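Local coordinates for attaching and effacing protein, pathogenesis factor (PDB 4E9L) that probably serves as an adhesin of the intimin/invasin family, this piece carrying several of its immunoglobulin-like domains, at residues S296-V310 with N385-G397. Numbering follows the deposited sequence.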
loop_
_atom_site.group_PDB
_atom_site.type_symbol
_atom_site.label_atom_id
_atom_site.label_comp_id
_atom_site.label_asym_id
_atom_site.label_seq_id
_atom_site.Cartn_x
_atom_site.Cartn_y
_atom_site.Cartn_z
ATOM N N SER A 296 -25.271 -5.349 17.726
ATOM C CA SER A 296 -26.641 -5.700 18.095
ATOM C C SER A 296 -26.998 -5.079 19.452
ATOM O O SER A 296 -28.115 -4.612 19.610
ATOM C CB SER A 296 -26.837 -7.212 18.089
ATOM O OG SER A 296 -25.941 -7.795 19.013
ATOM N N ALA A 297 -26.014 -4.950 20.367
ATOM C CA ALA A 297 -26.208 -4.314 21.681
ATOM C C ALA A 297 -26.613 -2.823 21.601
ATOM O O ALA A 297 -27.385 -2.355 22.434
ATOM C CB ALA A 297 -24.940 -4.461 22.518
ATOM N N ASN A 298 -26.133 -2.096 20.581
ATOM C CA ASN A 298 -26.397 -0.658 20.411
ATOM C C ASN A 298 -27.548 -0.391 19.448
ATOM O O ASN A 298 -27.914 0.760 19.210
ATOM C CB ASN A 298 -25.118 0.042 19.915
ATOM C CG ASN A 298 -24.043 0.138 20.971
ATOM O OD1 ASN A 298 -24.290 -0.096 22.151
ATOM N ND2 ASN A 298 -22.857 0.585 20.591
ATOM N N SER A 299 -28.098 -1.449 18.874
ATOM C CA SER A 299 -29.161 -1.320 17.883
ATOM C C SER A 299 -30.516 -1.601 18.514
ATOM O O SER A 299 -30.561 -2.285 19.541
ATOM C CB SER A 299 -28.866 -2.228 16.703
ATOM O OG SER A 299 -27.691 -1.762 16.046
ATOM N N THR A 300 -31.608 -1.016 17.965
ATOM C CA THR A 300 -32.961 -1.186 18.536
ATOM C C THR A 300 -34.018 -1.435 17.467
ATOM O O THR A 300 -33.906 -0.935 16.366
ATOM C CB THR A 300 -33.388 0.048 19.385
ATOM O OG1 THR A 300 -33.460 1.220 18.565
ATOM C CG2 THR A 300 -32.479 0.308 20.594
ATOM N N LEU A 301 -35.086 -2.162 17.832
ATOM C CA LEU A 301 -36.226 -2.414 16.977
ATOM C C LEU A 301 -37.476 -2.149 17.799
ATOM O O LEU A 301 -37.625 -2.727 18.869
ATOM C CB LEU A 301 -36.242 -3.866 16.447
ATOM C CG LEU A 301 -37.444 -4.195 15.523
ATOM C CD1 LEU A 301 -37.371 -3.381 14.190
ATOM C CD2 LEU A 301 -37.529 -5.672 15.234
ATOM N N VAL A 302 -38.353 -1.270 17.318
ATOM C CA VAL A 302 -39.650 -0.955 17.961
ATOM C C VAL A 302 -40.759 -1.079 16.897
ATOM O O VAL A 302 -40.459 -0.993 15.712
ATOM C CB VAL A 302 -39.675 0.457 18.643
ATOM C CG1 VAL A 302 -38.622 0.573 19.750
ATOM C CG2 VAL A 302 -39.501 1.586 17.628
ATOM N N ALA A 303 -42.032 -1.198 17.327
ATOM C CA ALA A 303 -43.207 -1.231 16.465
ATOM C C ALA A 303 -44.101 -0.085 16.921
ATOM O O ALA A 303 -43.911 0.385 18.042
ATOM C CB ALA A 303 -43.932 -2.571 16.632
ATOM N N ASP A 304 -45.017 0.412 16.067
ATOM C CA ASP A 304 -45.944 1.487 16.460
ATOM C C ASP A 304 -47.139 0.954 17.309
ATOM O O ASP A 304 -47.899 1.735 17.873
ATOM C CB ASP A 304 -46.424 2.317 15.240
ATOM C CG ASP A 304 -47.253 1.573 14.199
ATOM O OD1 ASP A 304 -47.782 0.500 14.517
ATOM O OD2 ASP A 304 -47.454 2.121 13.097
ATOM N N ASN A 305 -47.312 -0.375 17.362
ATOM C CA ASN A 305 -48.376 -1.035 18.129
ATOM C C ASN A 305 -47.815 -2.350 18.680
ATOM O O ASN A 305 -47.419 -3.216 17.899
ATOM C CB ASN A 305 -49.564 -1.323 17.195
ATOM C CG ASN A 305 -50.843 -1.821 17.857
ATOM O OD1 ASN A 305 -50.917 -2.050 19.066
ATOM N ND2 ASN A 305 -51.890 -1.961 17.066
ATOM N N LYS A 306 -47.794 -2.508 20.013
ATOM C CA LYS A 306 -47.327 -3.745 20.652
ATOM C C LYS A 306 -48.391 -4.856 20.682
ATOM O O LYS A 306 -48.048 -6.011 20.935
ATOM C CB LYS A 306 -46.738 -3.490 22.050
ATOM C CG LYS A 306 -47.614 -2.674 22.999
ATOM C CD LYS A 306 -46.897 -2.376 24.323
ATOM C CE LYS A 306 -45.815 -1.331 24.200
ATOM N NZ LYS A 306 -45.079 -1.158 25.472
ATOM N N THR A 307 -49.670 -4.512 20.423
ATOM C CA THR A 307 -50.776 -5.490 20.416
ATOM C C THR A 307 -51.580 -5.392 19.101
ATOM O O THR A 307 -52.774 -5.076 19.137
ATOM C CB THR A 307 -51.693 -5.326 21.659
ATOM O OG1 THR A 307 -52.404 -4.087 21.542
ATOM C CG2 THR A 307 -50.932 -5.412 22.989
ATOM N N PRO A 308 -50.961 -5.658 17.924
ATOM C CA PRO A 308 -51.721 -5.537 16.670
ATOM C C PRO A 308 -52.650 -6.712 16.485
ATOM O O PRO A 308 -52.427 -7.774 17.055
ATOM C CB PRO A 308 -50.631 -5.521 15.594
ATOM C CG PRO A 308 -49.529 -6.353 16.195
ATOM C CD PRO A 308 -49.575 -6.113 17.677
ATOM N N THR A 309 -53.702 -6.511 15.721
ATOM C CA THR A 309 -54.668 -7.574 15.451
ATOM C C THR A 309 -54.126 -8.424 14.304
ATOM O O THR A 309 -53.371 -7.911 13.468
ATOM C CB THR A 309 -56.044 -6.932 15.143
ATOM O OG1 THR A 309 -56.492 -6.273 16.325
ATOM C CG2 THR A 309 -57.112 -7.949 14.712
ATOM N N VAL A 310 -54.491 -9.718 14.280
ATOM C CA VAL A 310 -54.167 -10.654 13.200
ATOM C C VAL A 310 -54.501 -10.004 11.852
ATOM O O VAL A 310 -55.502 -9.282 11.736
ATOM C CB VAL A 310 -54.890 -12.037 13.334
ATOM C CG1 VAL A 310 -54.286 -12.863 14.468
ATOM C CG2 VAL A 310 -56.413 -11.889 13.515
ATOM N N ASN A 385 -28.167 -11.684 13.622
ATOM C CA ASN A 385 -29.161 -11.062 14.501
ATOM C C ASN A 385 -28.735 -9.615 14.706
ATOM O O ASN A 385 -27.565 -9.349 14.977
ATOM C CB ASN A 385 -29.252 -11.773 15.846
ATOM C CG ASN A 385 -29.917 -13.124 15.778
ATOM O OD1 ASN A 385 -30.379 -13.588 14.731
ATOM N ND2 ASN A 385 -29.973 -13.784 16.906
ATOM N N ALA A 386 -29.656 -8.689 14.485
ATOM C CA ALA A 386 -29.341 -7.269 14.503
ATOM C C ALA A 386 -29.681 -6.532 15.813
ATOM O O ALA A 386 -29.333 -5.358 15.960
ATOM C CB ALA A 386 -29.991 -6.599 13.302
ATOM N N VAL A 387 -30.360 -7.204 16.755
ATOM C CA VAL A 387 -30.648 -6.641 18.087
ATOM C C VAL A 387 -30.278 -7.669 19.150
ATOM O O VAL A 387 -30.180 -8.852 18.827
ATOM C CB VAL A 387 -32.072 -6.070 18.295
ATOM C CG1 VAL A 387 -32.316 -4.844 17.403
ATOM C CG2 VAL A 387 -33.140 -7.149 18.095
ATOM N N ALA A 388 -30.064 -7.231 20.398
ATOM C CA ALA A 388 -29.702 -8.156 21.488
ATOM C C ALA A 388 -30.860 -9.139 21.801
ATOM O O ALA A 388 -30.635 -10.347 21.966
ATOM C CB ALA A 388 -29.332 -7.370 22.744
ATOM N N GLN A 389 -32.079 -8.606 21.888
ATOM C CA GLN A 389 -33.284 -9.385 22.209
ATOM C C GLN A 389 -34.371 -9.074 21.187
ATOM O O GLN A 389 -34.512 -7.917 20.792
ATOM C CB GLN A 389 -33.774 -9.081 23.648
ATOM C CG GLN A 389 -32.853 -9.649 24.759
ATOM C CD GLN A 389 -32.648 -11.150 24.662
ATOM O OE1 GLN A 389 -31.544 -11.675 24.841
ATOM N NE2 GLN A 389 -33.702 -11.874 24.350
ATOM N N PRO A 390 -35.208 -10.057 20.792
ATOM C CA PRO A 390 -36.199 -9.770 19.748
ATOM C C PRO A 390 -37.295 -8.832 20.195
ATOM O O PRO A 390 -37.548 -8.689 21.392
ATOM C CB PRO A 390 -36.763 -11.157 19.402
ATOM C CG PRO A 390 -36.550 -11.962 20.658
ATOM C CD PRO A 390 -35.208 -11.494 21.146
ATOM N N LEU A 391 -37.933 -8.182 19.226
ATOM C CA LEU A 391 -39.079 -7.361 19.515
ATOM C C LEU A 391 -40.188 -8.390 19.811
ATOM O O LEU A 391 -40.329 -9.381 19.085
ATOM C CB LEU A 391 -39.423 -6.497 18.289
ATOM C CG LEU A 391 -40.828 -5.881 18.231
ATOM C CD1 LEU A 391 -41.070 -4.905 19.355
ATOM C CD2 LEU A 391 -41.054 -5.211 16.908
ATOM N N VAL A 392 -40.914 -8.193 20.898
ATOM C CA VAL A 392 -41.976 -9.129 21.282
ATOM C C VAL A 392 -43.324 -8.440 21.128
ATOM O O VAL A 392 -43.563 -7.400 21.730
ATOM C CB VAL A 392 -41.767 -9.704 22.705
ATOM C CG1 VAL A 392 -42.948 -10.594 23.126
ATOM C CG2 VAL A 392 -40.428 -10.456 22.814
ATOM N N LEU A 393 -44.189 -9.009 20.307
ATOM C CA LEU A 393 -45.536 -8.491 20.117
ATOM C C LEU A 393 -46.560 -9.517 20.628
ATOM O O LEU A 393 -46.279 -10.719 20.646
ATOM C CB LEU A 393 -45.812 -8.172 18.622
ATOM C CG LEU A 393 -44.838 -7.228 17.895
ATOM C CD1 LEU A 393 -45.176 -7.129 16.397
ATOM C CD2 LEU A 393 -44.818 -5.831 18.521
ATOM N N ASN A 394 -47.733 -9.040 21.058
ATOM C CA ASN A 394 -48.827 -9.926 21.468
ATOM C C ASN A 394 -49.948 -9.721 20.460
ATOM O O ASN A 394 -50.666 -8.725 20.517
ATOM C CB ASN A 394 -49.247 -9.632 22.912
ATOM C CG ASN A 394 -48.204 -10.138 23.887
ATOM O OD1 ASN A 394 -48.036 -11.345 24.092
ATOM N ND2 ASN A 394 -47.408 -9.240 24.429
ATOM N N VAL A 395 -50.042 -10.619 19.472
ATOM C CA VAL A 395 -51.016 -10.470 18.385
ATOM C C VAL A 395 -52.420 -10.837 18.864
ATOM O O VAL A 395 -52.619 -11.942 19.359
ATOM C CB VAL A 395 -50.585 -11.228 17.095
ATOM C CG1 VAL A 395 -51.496 -10.880 15.913
ATOM C CG2 VAL A 395 -49.128 -10.914 16.743
ATOM N N ALA A 396 -53.376 -9.899 18.710
ATOM C CA ALA A 396 -54.773 -10.034 19.128
ATOM C C ALA A 396 -55.580 -10.798 18.074
ATOM O O ALA A 396 -55.393 -10.567 16.889
ATOM C CB ALA A 396 -55.368 -8.649 19.359
ATOM N N GLY A 397 -56.447 -11.710 18.517
ATOM C CA GLY A 397 -57.276 -12.548 17.653
ATOM C C GLY A 397 -58.404 -11.829 16.940
ATOM O O GLY A 397 -58.878 -10.787 17.394
HETATM O O HOH W 1 -30.602 -4.252 21.394
HETATM O O HOH W 2 -47.819 -6.603 23.584
#
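Leu301 and Leu391 cross at about a right angle where the first and last strands of an immunoglobulin-like beta sandwich, 300-303 and 391-395, face each other from opposite sheets. The strands run nearly parallel, 16° apart, with axes 7.5 Å from each other, so side chains fill the gap. CD2 of Leu301 lies against CB of Leu391 at 3.7 Å. With CG anti to the backbone N (chi1 162°), Leu391 reaches across, and its CD2 meets Ala303 CB, which Leu393 CD2 also touches at 3.9 Å. On the N-terminal side of Leu301, Val387 sets CG1 against Ser299 O and Thr300 C and also reaches Leu301 CB; Phe318 of strand 313-319 packs on Leu301 too. Water 1 bridges the two backbones there, donating to Ser299 O and accepting from Ala388 N.

Beyond Asp304, still bonded through its backbone to Glu315, the chain of 296-310 leaves the sheet of strand 313-319. An Asx turn, Asn305 OD1 taking the Thr307 N-H from above its carbonyl plane, shapes the crossing, and 306-310 then runs beside 394-397. Asn394 N donates a hydrogen bond to Lys306 O, and Ala396 N bonds to Pro308 O at 2.9 Å. Water 2 also donates to Lys306 O while accepting from Asn394 ND2. Val310 lays CG1 obliquely against Val395 CG1, 3.7 Å away, while its backbone N donates to Ala396 O, 2.9 Å from N to O.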